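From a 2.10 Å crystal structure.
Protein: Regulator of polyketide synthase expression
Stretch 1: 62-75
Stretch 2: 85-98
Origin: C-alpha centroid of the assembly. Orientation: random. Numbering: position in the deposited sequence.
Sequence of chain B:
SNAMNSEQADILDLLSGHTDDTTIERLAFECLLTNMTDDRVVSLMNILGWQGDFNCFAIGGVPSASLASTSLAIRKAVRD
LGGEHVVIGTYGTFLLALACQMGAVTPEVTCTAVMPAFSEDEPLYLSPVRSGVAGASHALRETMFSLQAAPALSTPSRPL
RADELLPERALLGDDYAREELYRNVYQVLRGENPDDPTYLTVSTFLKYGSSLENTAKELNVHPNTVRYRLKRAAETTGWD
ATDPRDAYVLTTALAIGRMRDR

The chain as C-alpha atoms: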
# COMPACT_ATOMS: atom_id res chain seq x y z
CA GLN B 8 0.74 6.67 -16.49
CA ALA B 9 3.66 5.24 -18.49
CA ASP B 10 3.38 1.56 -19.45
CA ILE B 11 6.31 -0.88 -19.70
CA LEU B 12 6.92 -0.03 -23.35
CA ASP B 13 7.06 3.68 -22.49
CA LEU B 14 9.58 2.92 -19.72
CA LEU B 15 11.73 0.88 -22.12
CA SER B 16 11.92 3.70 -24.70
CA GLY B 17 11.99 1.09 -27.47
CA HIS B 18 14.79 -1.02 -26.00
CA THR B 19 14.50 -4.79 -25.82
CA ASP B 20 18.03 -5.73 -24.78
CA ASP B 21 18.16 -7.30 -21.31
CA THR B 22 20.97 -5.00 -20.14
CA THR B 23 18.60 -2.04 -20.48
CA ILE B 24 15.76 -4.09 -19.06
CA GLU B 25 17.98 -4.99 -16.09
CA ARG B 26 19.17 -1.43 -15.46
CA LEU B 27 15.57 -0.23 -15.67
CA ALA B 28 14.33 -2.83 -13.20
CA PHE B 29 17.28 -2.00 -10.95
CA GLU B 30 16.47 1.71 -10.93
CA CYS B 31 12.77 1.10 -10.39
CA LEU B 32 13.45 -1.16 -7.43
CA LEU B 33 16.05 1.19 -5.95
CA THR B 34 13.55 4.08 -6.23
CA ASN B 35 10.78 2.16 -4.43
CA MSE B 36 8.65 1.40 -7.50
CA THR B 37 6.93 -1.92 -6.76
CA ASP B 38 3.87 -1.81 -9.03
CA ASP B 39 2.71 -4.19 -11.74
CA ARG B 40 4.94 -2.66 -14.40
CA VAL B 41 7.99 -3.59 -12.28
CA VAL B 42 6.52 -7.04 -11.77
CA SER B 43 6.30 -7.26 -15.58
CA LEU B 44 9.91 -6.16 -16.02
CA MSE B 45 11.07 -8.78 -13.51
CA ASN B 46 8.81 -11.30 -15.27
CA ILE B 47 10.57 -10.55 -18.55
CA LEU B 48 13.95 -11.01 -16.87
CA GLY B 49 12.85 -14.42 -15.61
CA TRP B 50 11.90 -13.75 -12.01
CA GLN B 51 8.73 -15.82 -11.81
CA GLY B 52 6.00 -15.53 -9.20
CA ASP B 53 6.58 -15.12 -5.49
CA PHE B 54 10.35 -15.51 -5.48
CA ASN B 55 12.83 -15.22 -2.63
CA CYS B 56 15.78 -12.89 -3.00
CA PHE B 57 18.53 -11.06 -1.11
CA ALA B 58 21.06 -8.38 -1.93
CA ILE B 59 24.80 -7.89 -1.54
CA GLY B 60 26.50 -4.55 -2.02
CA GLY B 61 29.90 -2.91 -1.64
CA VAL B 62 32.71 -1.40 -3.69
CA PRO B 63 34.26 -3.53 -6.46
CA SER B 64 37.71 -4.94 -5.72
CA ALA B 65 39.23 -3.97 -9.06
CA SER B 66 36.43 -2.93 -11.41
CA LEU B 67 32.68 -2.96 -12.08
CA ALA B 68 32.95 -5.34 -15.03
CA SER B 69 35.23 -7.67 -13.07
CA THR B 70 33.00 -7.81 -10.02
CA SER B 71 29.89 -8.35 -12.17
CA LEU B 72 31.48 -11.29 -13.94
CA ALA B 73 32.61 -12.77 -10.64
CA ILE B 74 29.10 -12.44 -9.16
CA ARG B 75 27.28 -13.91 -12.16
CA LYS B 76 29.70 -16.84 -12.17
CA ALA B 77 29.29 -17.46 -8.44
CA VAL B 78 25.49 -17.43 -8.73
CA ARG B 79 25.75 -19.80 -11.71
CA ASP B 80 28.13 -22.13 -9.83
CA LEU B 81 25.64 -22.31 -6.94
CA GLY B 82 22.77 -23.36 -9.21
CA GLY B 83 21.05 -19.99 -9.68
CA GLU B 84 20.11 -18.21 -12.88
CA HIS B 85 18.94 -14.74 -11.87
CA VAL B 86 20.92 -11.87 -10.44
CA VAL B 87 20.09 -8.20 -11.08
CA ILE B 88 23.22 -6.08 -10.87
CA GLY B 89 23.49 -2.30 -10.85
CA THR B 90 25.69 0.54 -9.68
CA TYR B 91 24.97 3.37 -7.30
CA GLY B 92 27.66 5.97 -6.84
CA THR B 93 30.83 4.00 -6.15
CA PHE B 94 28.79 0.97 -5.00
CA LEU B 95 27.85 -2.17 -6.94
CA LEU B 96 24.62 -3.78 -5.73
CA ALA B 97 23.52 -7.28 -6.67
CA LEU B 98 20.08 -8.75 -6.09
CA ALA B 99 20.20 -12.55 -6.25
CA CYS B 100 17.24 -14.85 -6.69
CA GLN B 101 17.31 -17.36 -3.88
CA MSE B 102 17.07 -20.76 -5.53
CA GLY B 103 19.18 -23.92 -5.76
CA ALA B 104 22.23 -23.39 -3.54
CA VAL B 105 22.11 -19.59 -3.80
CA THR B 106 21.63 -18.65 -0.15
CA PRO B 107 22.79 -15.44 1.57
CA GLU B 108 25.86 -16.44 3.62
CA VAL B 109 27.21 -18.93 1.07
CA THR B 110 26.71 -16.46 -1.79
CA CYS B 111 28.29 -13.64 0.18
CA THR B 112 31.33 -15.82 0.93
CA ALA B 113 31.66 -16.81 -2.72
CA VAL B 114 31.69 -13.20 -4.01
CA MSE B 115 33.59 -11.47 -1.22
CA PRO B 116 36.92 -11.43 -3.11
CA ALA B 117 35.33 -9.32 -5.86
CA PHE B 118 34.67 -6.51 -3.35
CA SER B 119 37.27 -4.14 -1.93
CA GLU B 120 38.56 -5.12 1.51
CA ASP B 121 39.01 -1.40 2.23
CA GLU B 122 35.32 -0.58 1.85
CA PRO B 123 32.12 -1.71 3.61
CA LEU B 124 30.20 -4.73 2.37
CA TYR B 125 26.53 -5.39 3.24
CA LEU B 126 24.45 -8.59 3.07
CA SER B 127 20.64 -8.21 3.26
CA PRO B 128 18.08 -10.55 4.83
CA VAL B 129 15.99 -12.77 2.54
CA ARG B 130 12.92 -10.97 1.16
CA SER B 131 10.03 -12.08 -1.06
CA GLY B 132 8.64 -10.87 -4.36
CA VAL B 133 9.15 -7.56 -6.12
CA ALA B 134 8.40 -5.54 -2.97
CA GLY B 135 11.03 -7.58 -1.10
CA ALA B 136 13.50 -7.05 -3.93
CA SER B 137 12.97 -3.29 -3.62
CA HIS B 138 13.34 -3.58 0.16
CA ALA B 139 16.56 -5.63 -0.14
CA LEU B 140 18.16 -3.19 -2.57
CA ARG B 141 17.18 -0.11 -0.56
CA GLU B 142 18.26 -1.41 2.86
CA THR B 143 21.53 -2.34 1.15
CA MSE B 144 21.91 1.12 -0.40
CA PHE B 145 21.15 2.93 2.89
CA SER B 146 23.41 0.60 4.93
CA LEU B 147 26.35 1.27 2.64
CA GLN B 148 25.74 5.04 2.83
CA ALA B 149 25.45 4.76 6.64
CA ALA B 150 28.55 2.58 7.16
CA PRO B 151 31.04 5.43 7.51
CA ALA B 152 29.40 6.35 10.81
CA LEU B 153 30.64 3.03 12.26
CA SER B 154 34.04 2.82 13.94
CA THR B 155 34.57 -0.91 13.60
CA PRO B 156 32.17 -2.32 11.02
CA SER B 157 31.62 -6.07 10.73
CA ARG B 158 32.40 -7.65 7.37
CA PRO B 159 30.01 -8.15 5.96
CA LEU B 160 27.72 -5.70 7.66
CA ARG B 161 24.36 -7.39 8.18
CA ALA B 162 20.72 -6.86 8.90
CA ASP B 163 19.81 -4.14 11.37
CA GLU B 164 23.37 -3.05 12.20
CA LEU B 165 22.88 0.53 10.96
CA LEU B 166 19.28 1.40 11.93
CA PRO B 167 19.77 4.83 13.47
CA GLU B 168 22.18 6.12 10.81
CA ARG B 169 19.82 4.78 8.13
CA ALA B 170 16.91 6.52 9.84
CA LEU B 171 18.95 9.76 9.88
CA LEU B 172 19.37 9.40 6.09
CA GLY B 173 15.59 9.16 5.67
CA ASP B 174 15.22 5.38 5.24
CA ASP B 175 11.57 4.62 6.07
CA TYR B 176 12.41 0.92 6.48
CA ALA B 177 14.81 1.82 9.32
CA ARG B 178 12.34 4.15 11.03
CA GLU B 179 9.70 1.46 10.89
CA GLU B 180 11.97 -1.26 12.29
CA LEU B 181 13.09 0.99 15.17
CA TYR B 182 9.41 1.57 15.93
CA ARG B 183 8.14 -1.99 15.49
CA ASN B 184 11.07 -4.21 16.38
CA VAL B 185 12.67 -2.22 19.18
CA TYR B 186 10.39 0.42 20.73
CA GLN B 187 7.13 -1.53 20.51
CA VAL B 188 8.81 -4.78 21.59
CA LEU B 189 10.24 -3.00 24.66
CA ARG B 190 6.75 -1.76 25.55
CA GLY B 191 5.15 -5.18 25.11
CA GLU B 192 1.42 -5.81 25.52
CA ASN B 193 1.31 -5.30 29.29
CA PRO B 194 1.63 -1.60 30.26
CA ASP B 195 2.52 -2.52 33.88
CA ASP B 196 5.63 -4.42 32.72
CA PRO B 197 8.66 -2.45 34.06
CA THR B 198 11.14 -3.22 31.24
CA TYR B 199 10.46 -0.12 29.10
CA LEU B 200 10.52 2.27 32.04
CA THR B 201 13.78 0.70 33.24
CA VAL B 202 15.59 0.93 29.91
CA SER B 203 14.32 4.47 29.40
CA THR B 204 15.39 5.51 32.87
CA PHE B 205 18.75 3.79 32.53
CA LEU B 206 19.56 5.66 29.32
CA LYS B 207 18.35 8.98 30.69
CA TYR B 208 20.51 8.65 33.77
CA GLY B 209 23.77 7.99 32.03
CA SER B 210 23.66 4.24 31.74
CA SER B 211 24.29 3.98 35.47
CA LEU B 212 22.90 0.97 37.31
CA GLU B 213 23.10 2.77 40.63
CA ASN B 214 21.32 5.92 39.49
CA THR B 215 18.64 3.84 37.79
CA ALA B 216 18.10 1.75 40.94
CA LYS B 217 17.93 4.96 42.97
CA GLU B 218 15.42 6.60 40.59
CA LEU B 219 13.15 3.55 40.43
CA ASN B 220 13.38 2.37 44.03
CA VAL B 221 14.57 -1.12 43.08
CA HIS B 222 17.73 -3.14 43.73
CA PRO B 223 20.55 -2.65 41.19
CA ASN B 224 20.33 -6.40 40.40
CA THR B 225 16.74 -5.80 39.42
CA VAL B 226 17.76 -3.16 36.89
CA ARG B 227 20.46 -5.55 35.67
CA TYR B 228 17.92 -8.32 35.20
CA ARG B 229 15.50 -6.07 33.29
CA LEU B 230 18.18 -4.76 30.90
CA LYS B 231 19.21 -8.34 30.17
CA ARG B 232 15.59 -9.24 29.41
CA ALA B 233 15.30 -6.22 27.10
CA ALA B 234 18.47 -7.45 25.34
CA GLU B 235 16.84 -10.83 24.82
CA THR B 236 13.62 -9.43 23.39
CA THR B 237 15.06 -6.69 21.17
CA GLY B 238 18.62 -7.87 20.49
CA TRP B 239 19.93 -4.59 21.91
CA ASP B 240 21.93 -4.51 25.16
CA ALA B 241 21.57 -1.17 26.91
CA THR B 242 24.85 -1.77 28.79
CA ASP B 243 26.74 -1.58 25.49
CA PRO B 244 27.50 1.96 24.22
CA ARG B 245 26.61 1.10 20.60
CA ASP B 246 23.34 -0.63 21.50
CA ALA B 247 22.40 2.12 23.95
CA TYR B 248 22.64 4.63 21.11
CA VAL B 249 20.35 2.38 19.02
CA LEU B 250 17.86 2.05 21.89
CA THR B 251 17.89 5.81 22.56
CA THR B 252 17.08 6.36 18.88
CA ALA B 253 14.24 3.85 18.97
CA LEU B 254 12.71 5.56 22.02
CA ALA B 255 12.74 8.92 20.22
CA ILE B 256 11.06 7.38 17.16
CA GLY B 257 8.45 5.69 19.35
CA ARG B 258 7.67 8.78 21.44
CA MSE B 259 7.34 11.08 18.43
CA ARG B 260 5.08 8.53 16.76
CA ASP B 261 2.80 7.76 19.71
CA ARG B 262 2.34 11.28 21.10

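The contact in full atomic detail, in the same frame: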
# COMPACT_ATOMS: atom_id res chain seq x y z
N VAL B 62 31.93 -2.04 -2.64
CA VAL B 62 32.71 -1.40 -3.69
C VAL B 62 33.55 -2.46 -4.40
O VAL B 62 34.22 -3.24 -3.75
CB VAL B 62 33.63 -0.33 -3.10
CG1 VAL B 62 34.51 0.29 -4.20
CG2 VAL B 62 32.82 0.73 -2.36
N PRO B 63 33.53 -2.47 -5.75
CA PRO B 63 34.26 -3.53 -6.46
C PRO B 63 35.74 -3.55 -6.13
O PRO B 63 36.34 -2.51 -5.88
CB PRO B 63 34.02 -3.21 -7.95
CG PRO B 63 33.32 -1.89 -7.99
CD PRO B 63 32.72 -1.63 -6.65
N SER B 64 36.32 -4.75 -6.10
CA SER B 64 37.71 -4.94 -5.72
C SER B 64 38.67 -4.31 -6.72
O SER B 64 39.66 -3.69 -6.34
CB SER B 64 38.00 -6.44 -5.59
OG SER B 64 39.10 -6.66 -4.73
N ALA B 65 38.38 -4.50 -8.00
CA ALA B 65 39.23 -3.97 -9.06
C ALA B 65 38.41 -3.13 -10.03
O ALA B 65 38.79 -2.01 -10.37
CB ALA B 65 39.93 -5.10 -9.81
N SER B 66 37.28 -3.66 -10.48
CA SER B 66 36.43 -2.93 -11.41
C SER B 66 34.98 -3.41 -11.39
O SER B 66 34.67 -4.47 -10.84
CB SER B 66 36.98 -3.06 -12.83
OG SER B 66 36.88 -4.39 -13.28
N LEU B 67 34.10 -2.63 -12.00
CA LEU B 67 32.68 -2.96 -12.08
C LEU B 67 32.45 -4.18 -12.96
O LEU B 67 31.70 -5.09 -12.59
CB LEU B 67 31.87 -1.76 -12.58
CG LEU B 67 31.80 -0.58 -11.60
CD1 LEU B 67 31.30 0.70 -12.26
CD2 LEU B 67 30.95 -0.93 -10.38
N ALA B 68 33.09 -4.20 -14.13
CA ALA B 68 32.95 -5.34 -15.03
C ALA B 68 33.49 -6.62 -14.40
O ALA B 68 32.93 -7.69 -14.56
CB ALA B 68 33.67 -5.06 -16.35
N SER B 69 34.60 -6.50 -13.66
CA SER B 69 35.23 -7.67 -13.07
C SER B 69 34.36 -8.24 -11.96
O SER B 69 34.13 -9.45 -11.88
CB SER B 69 36.60 -7.31 -12.53
OG SER B 69 37.18 -8.43 -11.88
N THR B 70 33.86 -7.37 -11.10
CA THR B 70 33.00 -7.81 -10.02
C THR B 70 31.71 -8.43 -10.55
O THR B 70 31.26 -9.46 -10.04
CB THR B 70 32.70 -6.66 -9.04
OG1 THR B 70 33.90 -6.33 -8.32
CG2 THR B 70 31.63 -7.08 -8.04
N SER B 71 31.13 -7.84 -11.59
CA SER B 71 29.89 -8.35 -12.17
C SER B 71 30.05 -9.74 -12.74
O SER B 71 29.15 -10.58 -12.65
CB SER B 71 29.37 -7.42 -13.27
OG SER B 71 28.95 -6.17 -12.75
N LEU B 72 31.20 -9.98 -13.37
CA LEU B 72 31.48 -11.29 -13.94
C LEU B 72 31.64 -12.31 -12.83
O LEU B 72 31.06 -13.41 -12.88
CB LEU B 72 32.75 -11.24 -14.79
CG LEU B 72 33.20 -12.59 -15.36
CD1 LEU B 72 32.05 -13.24 -16.11
CD2 LEU B 72 34.42 -12.42 -16.26
N ALA B 73 32.41 -11.94 -11.82
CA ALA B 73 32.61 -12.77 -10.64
C ALA B 73 31.27 -13.15 -10.00
O ALA B 73 31.05 -14.31 -9.68
CB ALA B 73 33.50 -12.07 -9.65
N ILE B 74 30.39 -12.18 -9.81
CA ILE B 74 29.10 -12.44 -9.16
C ILE B 74 28.19 -13.33 -10.02
O ILE B 74 27.57 -14.27 -9.51
CB ILE B 74 28.36 -11.13 -8.82
CG1 ILE B 74 29.17 -10.29 -7.84
CG2 ILE B 74 26.99 -11.44 -8.23
CD1 ILE B 74 28.50 -8.97 -7.49
N ARG B 75 28.08 -13.04 -11.31
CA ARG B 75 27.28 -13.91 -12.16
C ARG B 75 27.80 -15.35 -12.18
O ARG B 75 27.02 -16.29 -12.18
CB ARG B 75 27.13 -13.34 -13.57
CG ARG B 75 26.46 -11.98 -13.58
CD ARG B 75 26.09 -11.51 -15.00
NE ARG B 75 25.70 -10.10 -14.97
CZ ARG B 75 24.49 -9.66 -14.66
NH1 ARG B 75 23.52 -10.53 -14.36
NH2 ARG B 75 24.24 -8.35 -14.65
N HIS B 85 19.35 -16.14 -11.86
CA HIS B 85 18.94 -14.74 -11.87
C HIS B 85 19.72 -13.94 -10.85
O HIS B 85 19.75 -14.29 -9.67
CB HIS B 85 17.45 -14.63 -11.57
CG HIS B 85 16.60 -15.52 -12.43
ND1 HIS B 85 16.59 -15.42 -13.81
CD2 HIS B 85 15.75 -16.52 -12.11
CE1 HIS B 85 15.76 -16.32 -14.30
NE2 HIS B 85 15.24 -17.01 -13.29
N VAL B 86 20.37 -12.89 -11.32
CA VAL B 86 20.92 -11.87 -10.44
C VAL B 86 20.88 -10.51 -11.15
O VAL B 86 21.44 -10.35 -12.24
CB VAL B 86 22.33 -12.25 -9.93
CG1 VAL B 86 23.28 -12.45 -11.07
CG2 VAL B 86 22.86 -11.20 -8.95
N VAL B 87 20.16 -9.57 -10.56
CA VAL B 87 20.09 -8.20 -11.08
C VAL B 87 21.20 -7.38 -10.46
O VAL B 87 21.29 -7.26 -9.23
CB VAL B 87 18.74 -7.55 -10.75
CG1 VAL B 87 18.77 -6.05 -11.07
CG2 VAL B 87 17.62 -8.26 -11.52
N ILE B 88 22.05 -6.82 -11.32
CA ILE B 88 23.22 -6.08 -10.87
C ILE B 88 23.15 -4.65 -11.35
O ILE B 88 22.76 -4.39 -12.49
CB ILE B 88 24.51 -6.73 -11.39
CG1 ILE B 88 24.59 -8.18 -10.91
CG2 ILE B 88 25.75 -5.93 -10.95
CD1 ILE B 88 25.89 -8.88 -11.25
N GLY B 89 23.50 -3.71 -10.48
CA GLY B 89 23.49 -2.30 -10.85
C GLY B 89 24.46 -1.50 -10.01
O GLY B 89 24.96 -1.98 -8.99
N THR B 90 24.75 -0.28 -10.42
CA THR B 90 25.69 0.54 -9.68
C THR B 90 24.99 1.74 -9.07
O THR B 90 23.97 2.21 -9.58
CB THR B 90 26.84 1.04 -10.56
OG1 THR B 90 26.32 1.85 -11.60
CG2 THR B 90 27.58 -0.14 -11.16
N TYR B 91 25.53 2.21 -7.96
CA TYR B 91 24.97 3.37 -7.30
C TYR B 91 26.10 4.14 -6.65
O TYR B 91 26.66 3.72 -5.64
CB TYR B 91 23.94 2.93 -6.28
CG TYR B 91 23.33 4.07 -5.53
CD1 TYR B 91 22.28 4.80 -6.08
CD2 TYR B 91 23.82 4.45 -4.29
CE1 TYR B 91 21.73 5.86 -5.39
CE2 TYR B 91 23.28 5.49 -3.60
CZ TYR B 91 22.23 6.20 -4.15
OH TYR B 91 21.70 7.25 -3.45
N GLY B 92 26.47 5.27 -7.25
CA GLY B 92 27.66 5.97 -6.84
C GLY B 92 28.86 5.06 -7.08
O GLY B 92 29.01 4.50 -8.16
N THR B 93 29.70 4.91 -6.07
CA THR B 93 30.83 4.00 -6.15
C THR B 93 30.45 2.54 -5.86
O THR B 93 31.28 1.64 -6.01
CB THR B 93 31.88 4.38 -5.11
OG1 THR B 93 31.26 4.37 -3.82
CG2 THR B 93 32.42 5.78 -5.39
N PHE B 94 29.21 2.31 -5.43
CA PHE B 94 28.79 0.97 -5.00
C PHE B 94 28.26 0.11 -6.15
O PHE B 94 27.60 0.62 -7.06
CB PHE B 94 27.70 1.05 -3.93
CG PHE B 94 28.08 1.90 -2.76
CD1 PHE B 94 29.22 1.63 -2.04
CD2 PHE B 94 27.27 2.95 -2.37
CE1 PHE B 94 29.56 2.41 -0.95
CE2 PHE B 94 27.61 3.73 -1.29
CZ PHE B 94 28.75 3.46 -0.58
N LEU B 95 28.53 -1.19 -6.10
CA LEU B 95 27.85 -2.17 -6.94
C LEU B 95 26.88 -2.94 -6.05
O LEU B 95 27.27 -3.44 -5.00
CB LEU B 95 28.86 -3.12 -7.59
CG LEU B 95 28.31 -4.19 -8.53
CD1 LEU B 95 29.29 -4.49 -9.63
CD2 LEU B 95 27.94 -5.48 -7.78
N LEU B 96 25.62 -3.02 -6.47
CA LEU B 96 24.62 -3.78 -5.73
C LEU B 96 24.14 -4.93 -6.59
O LEU B 96 23.93 -4.76 -7.79
CB LEU B 96 23.42 -2.91 -5.33
CG LEU B 96 23.51 -2.02 -4.09
CD1 LEU B 96 24.74 -1.16 -4.14
CD2 LEU B 96 22.26 -1.16 -3.95
N ALA B 97 23.98 -6.10 -5.97
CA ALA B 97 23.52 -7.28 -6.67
C ALA B 97 22.36 -7.89 -5.91
O ALA B 97 22.46 -8.17 -4.71
CB ALA B 97 24.65 -8.30 -6.79
N LEU B 98 21.26 -8.11 -6.63
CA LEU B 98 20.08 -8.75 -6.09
C LEU B 98 20.02 -10.16 -6.66
O LEU B 98 19.81 -10.34 -7.86
CB LEU B 98 18.84 -7.98 -6.53
CG LEU B 98 17.50 -8.59 -6.10
CD1 LEU B 98 17.24 -8.30 -4.63
CD2 LEU B 98 16.39 -8.05 -6.97

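A helix laid on a β-hairpin illustrates how two periodicities are matched: one side of the helix meets the alternate strand residues that point toward it. Here helix 67-75 lies about 10 Å from strands 86-91 and 94-98, nearly antiparallel to the first and 19° from parallel to the second, and the contact buries 613 Å² in all.

Before the helix, Val62 brings CG2 to 3.7 Å from Phe94 CD1, and the compact ring of Pro63 places CD 3.6 Å from Thr93 O. Ser66 serves the helix instead: its OG accepts a capping bond from Ser69 N at 3.1 Å.

From Leu67 onward the packing follows the helical repeat. The CB of Leu67 points sideways, but its long side chain carries CD2 to within 3.5 Å of Thr90 CG2 and 4.0 Å of Leu95 CD1. Ala68 and Leu72 point away from the hairpin. Thr70 offers its methyl, CG2 lying 3.8 Å from Leu95 CD1. Ser71 can border the apolar layer because its hydroxyl donates to Leu67 O (OG to O, 3.0 Å) within the helix.

The CB of Ile74 points toward the hairpin, and its side chain touches both strands. Its CD1 packs against Leu95 CD2 at 3.5 Å and Ala97 CB at 4.0 Å; CG2 lies 4.1 Å from Ile88 CD1, 4.2 Å from Val86 CG2 and 4.2 Å from Ala97 CB. Small Ala97 and apolar Val86, Ile88 and Leu95 give it a surface to pack on. Ile74, Ile88 and Leu95 are buried, and Leu95, touched by Pro63, Leu67, Thr70, Ser71 and Ile74, has the largest covered area.

Arg75 closes the contact with the sole hydrogen bond between the stretches, from NH1 to Val86 O at 3.0 Å. Its extended chain also lays one guanidinium face over Ile88 CG1.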